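Local coordinates for protein nicotinate-nucleotide pyrophosphorylase (Ehrlichia chaffeensis, PDB 3L0G) that probably converts quinolinate to nicotinate mononucleotide, with loss of carbon dioxide, in the synthesis of NAD(+), at residues K146-R151 with V273-I278. Numbering follows the deposited sequence.
Sequences KIRSTR and VDYISI. With EDO (1,2-ethanediol), chain I; FMT (formic acid), chain J.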
loop_
_atom_site.group_PDB
_atom_site.type_symbol
_atom_site.label_atom_id
_atom_site.label_comp_id
_atom_site.label_asym_id
_atom_site.label_seq_id
_atom_site.Cartn_x
_atom_site.Cartn_y
_atom_site.Cartn_z
ATOM N N LYS C 146 -24.389 -17.008 15.795
ATOM C CA LYS C 146 -23.769 -16.267 14.684
ATOM C C LYS C 146 -22.527 -17.007 14.182
ATOM O O LYS C 146 -21.746 -17.542 14.970
ATOM C CB LYS C 146 -23.401 -14.841 15.127
ATOM C CG LYS C 146 -24.586 -14.021 15.709
ATOM C CD LYS C 146 -25.641 -13.804 14.635
ATOM C CE LYS C 146 -26.809 -12.987 15.114
ATOM N NZ LYS C 146 -27.741 -12.723 13.976
ATOM N N ILE C 147 -22.345 -17.047 12.871
ATOM C CA ILE C 147 -21.140 -17.623 12.268
ATOM C C ILE C 147 -20.028 -16.555 12.279
ATOM O O ILE C 147 -20.269 -15.412 11.864
ATOM C CB ILE C 147 -21.419 -18.086 10.811
ATOM C CG1 ILE C 147 -22.526 -19.184 10.782
ATOM C CG2 ILE C 147 -20.143 -18.548 10.145
ATOM C CD1 ILE C 147 -22.287 -20.416 11.752
ATOM N N ARG C 148 -18.837 -16.915 12.784
ATOM C CA ARG C 148 -17.692 -15.998 12.810
ATOM C C ARG C 148 -16.528 -16.434 11.960
ATOM O O ARG C 148 -16.302 -17.636 11.752
ATOM C CB ARG C 148 -17.184 -15.729 14.218
ATOM C CG ARG C 148 -18.249 -14.972 15.019
ATOM C CD ARG C 148 -17.789 -13.836 15.858
ATOM N NE ARG C 148 -17.233 -14.280 17.106
ATOM C CZ ARG C 148 -17.347 -13.656 18.281
ATOM N NH1 ARG C 148 -18.045 -12.539 18.432
ATOM N NH2 ARG C 148 -16.745 -14.187 19.335
ATOM N N SER C 149 -15.813 -15.437 11.439
ATOM C CA SER C 149 -14.574 -15.678 10.743
ATOM C C SER C 149 -13.500 -15.877 11.798
ATOM O O SER C 149 -13.749 -15.681 13.004
ATOM C CB SER C 149 -14.215 -14.525 9.812
ATOM O OG SER C 149 -14.122 -13.291 10.530
ATOM N N THR C 150 -12.338 -16.304 11.321
ATOM C CA THR C 150 -11.116 -16.473 12.081
ATOM C C THR C 150 -9.990 -15.643 11.441
ATOM O O THR C 150 -10.255 -14.842 10.562
ATOM C CB THR C 150 -10.671 -17.929 12.047
ATOM O OG1 THR C 150 -10.349 -18.284 10.697
ATOM C CG2 THR C 150 -11.798 -18.885 12.578
ATOM N N ARG C 151 -8.739 -15.865 11.889
ATOM C CA ARG C 151 -7.562 -15.302 11.296
ATOM C C ARG C 151 -6.866 -16.253 10.304
ATOM O O ARG C 151 -5.792 -15.929 9.773
ATOM C CB ARG C 151 -6.592 -14.791 12.388
ATOM C CG ARG C 151 -7.092 -13.435 13.021
ATOM C CD ARG C 151 -6.372 -13.038 14.294
ATOM N NE ARG C 151 -4.924 -13.087 14.141
ATOM C CZ ARG C 151 -4.119 -14.039 14.633
ATOM N NH1 ARG C 151 -2.825 -14.004 14.368
ATOM N NH2 ARG C 151 -4.580 -15.007 15.411
ATOM N N VAL C 273 -24.540 -22.791 22.322
ATOM C CA VAL C 273 -23.389 -21.904 22.209
ATOM C C VAL C 273 -23.841 -20.593 21.517
ATOM O O VAL C 273 -24.917 -20.550 20.927
ATOM C CB VAL C 273 -22.228 -22.621 21.474
ATOM C CG1 VAL C 273 -21.718 -23.805 22.333
ATOM C CG2 VAL C 273 -22.630 -23.084 20.059
ATOM N N ASP C 274 -23.053 -19.538 21.619
ATOM C CA ASP C 274 -23.389 -18.231 21.025
ATOM C C ASP C 274 -22.831 -18.025 19.619
ATOM O O ASP C 274 -23.474 -17.408 18.765
ATOM C CB ASP C 274 -22.859 -17.106 21.916
ATOM C CG ASP C 274 -23.415 -17.186 23.338
ATOM O OD1 ASP C 274 -24.633 -17.049 23.497
ATOM O OD2 ASP C 274 -22.640 -17.424 24.290
ATOM N N TYR C 275 -21.633 -18.545 19.394
ATOM C CA TYR C 275 -20.923 -18.334 18.145
ATOM C C TYR C 275 -20.332 -19.647 17.657
ATOM O O TYR C 275 -19.978 -20.508 18.463
ATOM C CB TYR C 275 -19.797 -17.328 18.364
ATOM C CG TYR C 275 -20.278 -15.938 18.762
ATOM C CD1 TYR C 275 -20.828 -15.090 17.810
ATOM C CD2 TYR C 275 -20.180 -15.478 20.066
ATOM C CE1 TYR C 275 -21.244 -13.836 18.122
ATOM C CE2 TYR C 275 -20.634 -14.179 20.411
ATOM C CZ TYR C 275 -21.154 -13.375 19.420
ATOM O OH TYR C 275 -21.620 -12.113 19.676
ATOM N N ILE C 276 -20.217 -19.786 16.340
ATOM C CA ILE C 276 -19.341 -20.804 15.760
ATOM C C ILE C 276 -18.380 -20.130 14.767
ATOM O O ILE C 276 -18.816 -19.530 13.766
ATOM C CB ILE C 276 -20.134 -21.947 15.095
ATOM C CG1 ILE C 276 -21.023 -22.641 16.146
ATOM C CG2 ILE C 276 -19.169 -22.986 14.445
ATOM C CD1 ILE C 276 -22.185 -23.441 15.536
ATOM N N SER C 277 -17.081 -20.250 15.071
ATOM C CA SER C 277 -15.969 -19.749 14.262
ATOM C C SER C 277 -15.488 -20.848 13.325
ATOM O O SER C 277 -15.199 -21.931 13.799
ATOM C CB SER C 277 -14.789 -19.385 15.167
ATOM O OG SER C 277 -14.785 -18.021 15.493
ATOM N N ILE C 278 -15.350 -20.567 12.028
ATOM C CA ILE C 278 -15.038 -21.598 11.053
ATOM C C ILE C 278 -13.876 -21.154 10.152
ATOM O O ILE C 278 -14.014 -20.211 9.398
ATOM C CB ILE C 278 -16.271 -21.929 10.169
ATOM C CG1 ILE C 278 -17.476 -22.275 11.031
ATOM C CG2 ILE C 278 -15.948 -23.100 9.246
ATOM C CD1 ILE C 278 -18.745 -22.473 10.229
HETATM C C1 EDO I . -11.942 -16.966 17.064
HETATM O O1 EDO I . -11.583 -16.858 15.692
HETATM C C2 EDO I . -12.588 -15.667 17.552
HETATM O O2 EDO I . -13.955 -15.525 17.117
HETATM C C FMT J . -8.590 -15.106 15.893
HETATM O O1 FMT J . -9.105 -13.993 16.073
HETATM O O2 FMT J . -7.449 -15.391 16.278
HETATM O O HOH W 1 -12.323 -18.064 8.922
#
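Arg148 lays its guanidinium flat on the ring of Tyr275. The two planes are 11° apart, and Arg148 CZ stands 3.6 Å from the ring centroid, almost on the ring normal. This is a stacked cation-pi pair. Arg148 NH1 sits nearer the rim, 3.4 Å from Tyr275 CZ. The arginine chain bends at chi2 (-136°) and chi3 (-80°) but keeps running outward, which carries the guanidinium across the ring. Lys146 CB approaches the same ring obliquely, 3.7 Å from Tyr275 CD1. The Lys146 amine points off from the ring.

Ile147 and Ile276 lie on the other face, and Ile278 CD1 reaches Ile147 CG2 at 4.2 Å. Phe136 of helix 116-139 touches both Ile147 and Ile278, while Val265 and Ile268 of helix 262-269 lie against Ile276.

The parallel backbones set these neighbours in register. Ile276 hydrogen-bonds to Lys146 through its N and to Arg148 through its O. The Arg148 N to Ile276 O bond is 2.8 Å long, with its donor above the carbonyl plane. Lys146 N also hydrogen-bonds to Asp274 O, and Ile278 N to Arg148 O. Beyond the strands a water takes over: it accepts from Thr150 N and donates to Ile278 O.

Glu255 on strand 253-257 forms a salt bridge with Arg148 NH2, which would limit rotation of the guanidinium over the ring. In one of two Ser277 conformers, Glu255 also hydrogen-bonds to Ser277 OG. An ethanediol, likely from crystallisation, lies near Arg148 and bonds to Glu255. Arg151 NH2 donates a nearly straight hydrogen bond, 3.0 Å, to O2 of a formic acid, also likely from crystallisation, that Arg174 and Lys184 hold too. The contact pairs, side by side, the strands of the parallel sheet that come first and last in the chain, as in the alpha/beta-barrel domain of quinolinate phosphoribosyltransferases.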